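Local coordinates for protein CalG4 (Micromonospora echinospora, PDB 3IA7) that is a two-domain GT-B-fold protein related to erythromycin biosynthesis protein CIII, each domain built round a parallel beta-sheet, at residues 33-45 against 50-62. Residues are numbered along the deposited sequence; the frame is centred on the assembly and turned at random.
Sequences HRITYVTTPLFAD and AGAEVVLYKSEFD. With CA (calcium ion), chain C.
Strands 34-39 and 53-56 run parallel, and five backbone hydrogen bonds join them from Glu53 N to Ile35 O through to Tyr57 N to Thr39 O. A water bridges Ile35 N and Gly51 O just before the first of them. At the start of the ladder the extended chain of Arg34 brings NE to Glu53 OE1 at 3.0 Å, a salt bridge. NE meets OE1 on the syn side, about 30° out of the carboxylate plane, through a bent bond (141° at the hydrogen), and the planes of the two groups are inclined by 12°.

Along the same face, Thr36 CG2 presses on Val55 CG2 at 3.5 Å, tighter than usual for two methyls. Thr36 keeps OG1 beside its own backbone N (chi1 -62°), where it bonds His6, and this turns CG2 toward the valine. Past the last bridge, Thr40 CG2 lies over one face of the Tyr57 ring, 3.9 Å from its centroid, a CH-pi contact offset toward the rim. Glu86 holds the phenol oxygen and Gln13 holds Thr40 OG1, which probably limits how far either can turn.

On the opposite face Ala52 CB sits against Tyr37 CB at 3.7 Å, and Val54 CG1 reaches Thr39 CG2. Helix 41-49 closes over this side: Ala44 CB touches Val54 and Leu56, and Leu56 CD2 also packs on the Pro41 ring. Leu42, the residue after Pro41, binds calcium through its O at 2.3 Å; two waters, Glu46, and Gln225 and His297 of the second subunit also bind it. After the helix a Schellman motif at Gly51 leads into the outermost strand of the chain's N-terminal sheet. Strand 34-39, helix 41-49 and strand 53-56 thus form a beta-alpha-beta unit at the edge of the N-terminal Rossmann-like domain of a GT-B fold.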
loop_
_atom_site.group_PDB
_atom_site.type_symbol
_atom_site.label_atom_id
_atom_site.label_comp_id
_atom_site.label_asym_id
_atom_site.label_seq_id
_atom_site.Cartn_x
_atom_site.Cartn_y
_atom_site.Cartn_z
ATOM N N HIS A 33 -2.871 3.827 -20.254
ATOM C CA HIS A 33 -3.998 4.778 -20.343
ATOM C C HIS A 33 -3.658 6.154 -19.791
ATOM O O HIS A 33 -2.919 6.276 -18.810
ATOM C CB HIS A 33 -5.260 4.199 -19.695
ATOM C CG HIS A 33 -5.634 2.859 -20.258
ATOM N ND1 HIS A 33 -5.860 2.670 -21.605
ATOM C CD2 HIS A 33 -5.690 1.627 -19.689
ATOM C CE1 HIS A 33 -6.094 1.390 -21.833
ATOM N NE2 HIS A 33 -6.022 0.743 -20.684
ATOM N N ARG A 34 -4.167 7.175 -20.464
ATOM C CA ARG A 34 -4.053 8.568 -20.033
ATOM C C ARG A 34 -5.187 8.833 -19.042
ATOM O O ARG A 34 -6.390 8.728 -19.401
ATOM C CB ARG A 34 -4.223 9.493 -21.241
ATOM C CG ARG A 34 -4.185 10.967 -20.834
ATOM C CD ARG A 34 -4.423 11.885 -22.013
ATOM N NE ARG A 34 -4.557 13.257 -21.518
ATOM C CZ ARG A 34 -4.982 14.274 -22.260
ATOM N NH1 ARG A 34 -5.375 14.067 -23.517
ATOM N NH2 ARG A 34 -5.033 15.492 -21.731
ATOM N N ILE A 35 -4.822 9.124 -17.795
ATOM C CA ILE A 35 -5.794 9.361 -16.748
ATOM C C ILE A 35 -5.838 10.829 -16.348
ATOM O O ILE A 35 -4.797 11.454 -16.053
ATOM C CB ILE A 35 -5.516 8.514 -15.460
ATOM C CG1 ILE A 35 -5.087 7.070 -15.797
ATOM C CG2 ILE A 35 -6.740 8.643 -14.453
ATOM C CD1 ILE A 35 -6.230 6.255 -16.566
ATOM N N THR A 36 -7.039 11.406 -16.401
ATOM C CA THR A 36 -7.257 12.748 -15.924
ATOM C C THR A 36 -8.170 12.592 -14.709
ATOM O O THR A 36 -9.058 11.735 -14.717
ATOM C CB THR A 36 -7.926 13.599 -17.011
ATOM O OG1 THR A 36 -7.052 13.684 -18.164
ATOM C CG2 THR A 36 -8.229 15.024 -16.501
ATOM N N TYR A 37 -7.982 13.417 -13.692
ATOM C CA TYR A 37 -8.640 13.157 -12.433
ATOM C C TYR A 37 -9.069 14.505 -11.835
ATOM O O TYR A 37 -8.212 15.387 -11.601
ATOM C CB TYR A 37 -7.681 12.381 -11.492
ATOM C CG TYR A 37 -8.358 11.725 -10.269
ATOM C CD1 TYR A 37 -8.336 10.349 -10.100
ATOM C CD2 TYR A 37 -8.929 12.496 -9.254
ATOM C CE1 TYR A 37 -8.922 9.742 -8.999
ATOM C CE2 TYR A 37 -9.547 11.895 -8.127
ATOM C CZ TYR A 37 -9.541 10.501 -8.029
ATOM O OH TYR A 37 -10.081 9.884 -6.912
ATOM N N VAL A 38 -10.388 14.648 -11.606
ATOM C CA VAL A 38 -10.928 15.866 -10.998
ATOM C C VAL A 38 -10.876 15.791 -9.466
ATOM O O VAL A 38 -11.497 14.892 -8.815
ATOM C CB VAL A 38 -12.386 16.166 -11.495
ATOM C CG1 VAL A 38 -12.949 17.504 -10.906
ATOM C CG2 VAL A 38 -12.470 16.132 -13.073
ATOM N N THR A 39 -10.158 16.750 -8.883
ATOM C CA THR A 39 -10.017 16.801 -7.445
ATOM C C THR A 39 -9.675 18.216 -6.962
ATOM O O THR A 39 -9.704 19.158 -7.748
ATOM C CB THR A 39 -8.985 15.756 -6.913
ATOM O OG1 THR A 39 -9.133 15.642 -5.484
ATOM C CG2 THR A 39 -7.498 16.172 -7.347
ATOM N N THR A 40 -9.428 18.376 -5.664
ATOM C CA THR A 40 -9.103 19.676 -5.116
ATOM C C THR A 40 -7.599 19.767 -4.853
ATOM O O THR A 40 -6.911 18.743 -4.913
ATOM C CB THR A 40 -9.847 19.913 -3.778
ATOM O OG1 THR A 40 -9.461 18.917 -2.803
ATOM C CG2 THR A 40 -11.350 19.950 -3.980
ATOM N N PRO A 41 -7.090 20.977 -4.577
ATOM C CA PRO A 41 -5.677 21.046 -4.304
ATOM C C PRO A 41 -5.236 20.098 -3.172
ATOM O O PRO A 41 -4.123 19.580 -3.193
ATOM C CB PRO A 41 -5.491 22.505 -3.936
ATOM C CG PRO A 41 -6.471 23.211 -4.907
ATOM C CD PRO A 41 -7.691 22.340 -4.670
ATOM N N LEU A 42 -6.128 19.884 -2.200
ATOM C CA LEU A 42 -5.817 19.027 -1.034
ATOM C C LEU A 42 -5.385 17.602 -1.413
ATOM O O LEU A 42 -4.620 16.961 -0.702
ATOM C CB LEU A 42 -7.031 18.963 -0.077
ATOM C CG LEU A 42 -6.884 18.216 1.267
ATOM C CD1 LEU A 42 -5.662 18.665 2.091
ATOM C CD2 LEU A 42 -8.214 18.375 2.069
ATOM N N PHE A 43 -5.945 17.081 -2.482
ATOM C CA PHE A 43 -5.571 15.755 -2.956
ATOM C C PHE A 43 -4.831 15.678 -4.275
ATOM O O PHE A 43 -4.576 14.555 -4.740
ATOM C CB PHE A 43 -6.829 14.902 -3.050
ATOM C CG PHE A 43 -7.405 14.663 -1.706
ATOM C CD1 PHE A 43 -6.871 13.671 -0.873
ATOM C CD2 PHE A 43 -8.380 15.537 -1.200
ATOM C CE1 PHE A 43 -7.349 13.456 0.413
ATOM C CE2 PHE A 43 -8.893 15.344 0.092
ATOM C CZ PHE A 43 -8.360 14.294 0.913
ATOM N N ALA A 44 -4.474 16.852 -4.838
ATOM C CA ALA A 44 -3.854 16.935 -6.162
ATOM C C ALA A 44 -2.507 16.176 -6.178
ATOM O O ALA A 44 -2.175 15.467 -7.152
ATOM C CB ALA A 44 -3.658 18.430 -6.547
ATOM N N ASP A 45 -1.708 16.355 -5.125
ATOM C CA ASP A 45 -0.397 15.678 -5.057
ATOM C C ASP A 45 -0.515 14.154 -5.023
ATOM O O ASP A 45 0.213 13.446 -5.737
ATOM C CB ASP A 45 0.469 16.254 -3.958
ATOM C CG ASP A 45 0.778 17.734 -4.205
ATOM O OD1 ASP A 45 1.536 18.018 -5.163
ATOM O OD2 ASP A 45 0.195 18.574 -3.527
ATOM N N ALA A 50 -0.168 8.960 -8.046
ATOM C CA ALA A 50 -0.842 7.741 -8.518
ATOM C C ALA A 50 -0.777 7.565 -10.064
ATOM O O ALA A 50 -1.083 6.489 -10.604
ATOM C CB ALA A 50 -2.320 7.753 -8.043
ATOM N N GLY A 51 -0.377 8.608 -10.774
ATOM C CA GLY A 51 -0.220 8.521 -12.234
ATOM C C GLY A 51 -1.241 9.342 -13.038
ATOM O O GLY A 51 -1.240 9.270 -14.253
ATOM N N ALA A 52 -2.073 10.153 -12.378
ATOM C CA ALA A 52 -3.051 10.964 -13.108
ATOM C C ALA A 52 -2.664 12.421 -13.262
ATOM O O ALA A 52 -1.999 12.998 -12.368
ATOM C CB ALA A 52 -4.405 10.857 -12.492
ATOM N N GLU A 53 -3.134 13.028 -14.364
ATOM C CA GLU A 53 -3.136 14.482 -14.539
ATOM C C GLU A 53 -4.328 15.028 -13.777
ATOM O O GLU A 53 -5.378 14.401 -13.816
ATOM C CB GLU A 53 -3.391 14.841 -16.017
ATOM C CG GLU A 53 -2.296 14.498 -16.984
ATOM C CD GLU A 53 -2.704 14.847 -18.415
ATOM O OE1 GLU A 53 -2.592 13.968 -19.301
ATOM O OE2 GLU A 53 -3.189 15.987 -18.619
ATOM N N VAL A 54 -4.214 16.221 -13.193
ATOM C CA VAL A 54 -5.275 16.748 -12.307
ATOM C C VAL A 54 -6.028 17.912 -12.994
ATOM O O VAL A 54 -5.410 18.780 -13.628
ATOM C CB VAL A 54 -4.689 17.161 -10.946
ATOM C CG1 VAL A 54 -5.650 18.095 -10.095
ATOM C CG2 VAL A 54 -4.336 15.915 -10.113
ATOM N N VAL A 55 -7.344 17.896 -12.846
ATOM C CA VAL A 55 -8.221 19.016 -13.152
ATOM C C VAL A 55 -8.745 19.467 -11.785
ATOM O O VAL A 55 -9.447 18.700 -11.080
ATOM C CB VAL A 55 -9.409 18.577 -14.040
ATOM C CG1 VAL A 55 -10.529 19.710 -14.055
ATOM C CG2 VAL A 55 -8.911 18.260 -15.472
ATOM N N LEU A 56 -8.398 20.686 -11.383
ATOM C CA LEU A 56 -8.857 21.186 -10.057
ATOM C C LEU A 56 -10.285 21.711 -10.080
ATOM O O LEU A 56 -10.724 22.332 -11.080
ATOM C CB LEU A 56 -7.966 22.347 -9.563
ATOM C CG LEU A 56 -6.495 21.983 -9.360
ATOM C CD1 LEU A 56 -5.727 23.280 -9.038
ATOM C CD2 LEU A 56 -6.378 20.985 -8.238
ATOM N N TYR A 57 -11.000 21.461 -8.979
ATOM C CA TYR A 57 -12.270 22.123 -8.740
ATOM C C TYR A 57 -12.210 22.730 -7.329
ATOM O O TYR A 57 -11.368 22.346 -6.491
ATOM C CB TYR A 57 -13.457 21.125 -8.956
ATOM C CG TYR A 57 -13.831 20.266 -7.741
ATOM C CD1 TYR A 57 -14.861 20.669 -6.859
ATOM C CD2 TYR A 57 -13.134 19.082 -7.442
ATOM C CE1 TYR A 57 -15.214 19.873 -5.748
ATOM C CE2 TYR A 57 -13.507 18.295 -6.345
ATOM C CZ TYR A 57 -14.550 18.695 -5.521
ATOM O OH TYR A 57 -14.881 17.945 -4.388
ATOM N N LYS A 58 -13.113 23.681 -7.103
ATOM C CA LYS A 58 -13.275 24.347 -5.843
ATOM C C LYS A 58 -14.455 23.719 -5.107
ATOM O O LYS A 58 -15.596 23.749 -5.578
ATOM C CB LYS A 58 -13.562 25.826 -6.083
ATOM C CG LYS A 58 -14.040 26.557 -4.821
ATOM C CD LYS A 58 -12.879 26.913 -3.934
ATOM C CE LYS A 58 -13.326 27.897 -2.825
ATOM N NZ LYS A 58 -12.186 28.006 -1.841
ATOM N N SER A 59 -14.152 23.139 -3.958
ATOM C CA SER A 59 -15.176 22.477 -3.156
ATOM C C SER A 59 -16.035 23.419 -2.385
ATOM O O SER A 59 -15.529 24.351 -1.717
ATOM C CB SER A 59 -14.531 21.484 -2.179
ATOM O OG SER A 59 -15.496 20.743 -1.476
ATOM N N GLU A 60 -17.334 23.141 -2.438
ATOM C CA GLU A 60 -18.320 23.789 -1.551
ATOM C C GLU A 60 -17.987 23.633 -0.070
ATOM O O GLU A 60 -18.368 24.462 0.754
ATOM C CB GLU A 60 -19.721 23.243 -1.828
ATOM C CG GLU A 60 -20.206 23.552 -3.231
ATOM C CD GLU A 60 -20.594 25.025 -3.428
ATOM O OE1 GLU A 60 -21.361 25.571 -2.622
ATOM O OE2 GLU A 60 -20.104 25.634 -4.398
ATOM N N PHE A 61 -17.215 22.606 0.249
ATOM C CA PHE A 61 -16.915 22.263 1.630
ATOM C C PHE A 61 -15.774 23.094 2.248
ATOM O O PHE A 61 -15.450 22.943 3.440
ATOM C CB PHE A 61 -16.688 20.750 1.739
ATOM C CG PHE A 61 -17.925 19.941 1.417
ATOM C CD1 PHE A 61 -19.042 19.994 2.257
ATOM C CD2 PHE A 61 -17.999 19.169 0.271
ATOM C CE1 PHE A 61 -20.181 19.273 1.962
ATOM C CE2 PHE A 61 -19.135 18.463 -0.030
ATOM C CZ PHE A 61 -20.224 18.505 0.813
ATOM N N ASP A 62 -15.180 23.972 1.444
ATOM C CA ASP A 62 -14.219 24.929 1.944
ATOM C C ASP A 62 -14.917 25.916 2.869
ATOM O O ASP A 62 -14.380 26.269 3.910
ATOM C CB ASP A 62 -13.539 25.649 0.774
ATOM C CG ASP A 62 -12.479 24.775 0.110
ATOM O OD1 ASP A 62 -12.438 23.571 0.435
ATOM O OD2 ASP A 62 -11.701 25.290 -0.713
HETATM CA CA CA C . -2.386 16.700 -0.350
HETATM O O HOH W 1 -2.051 9.417 -16.890
HETATM O O HOH W 2 -2.149 17.886 -2.458
HETATM O O HOH W 3 -2.090 18.992 0.397
#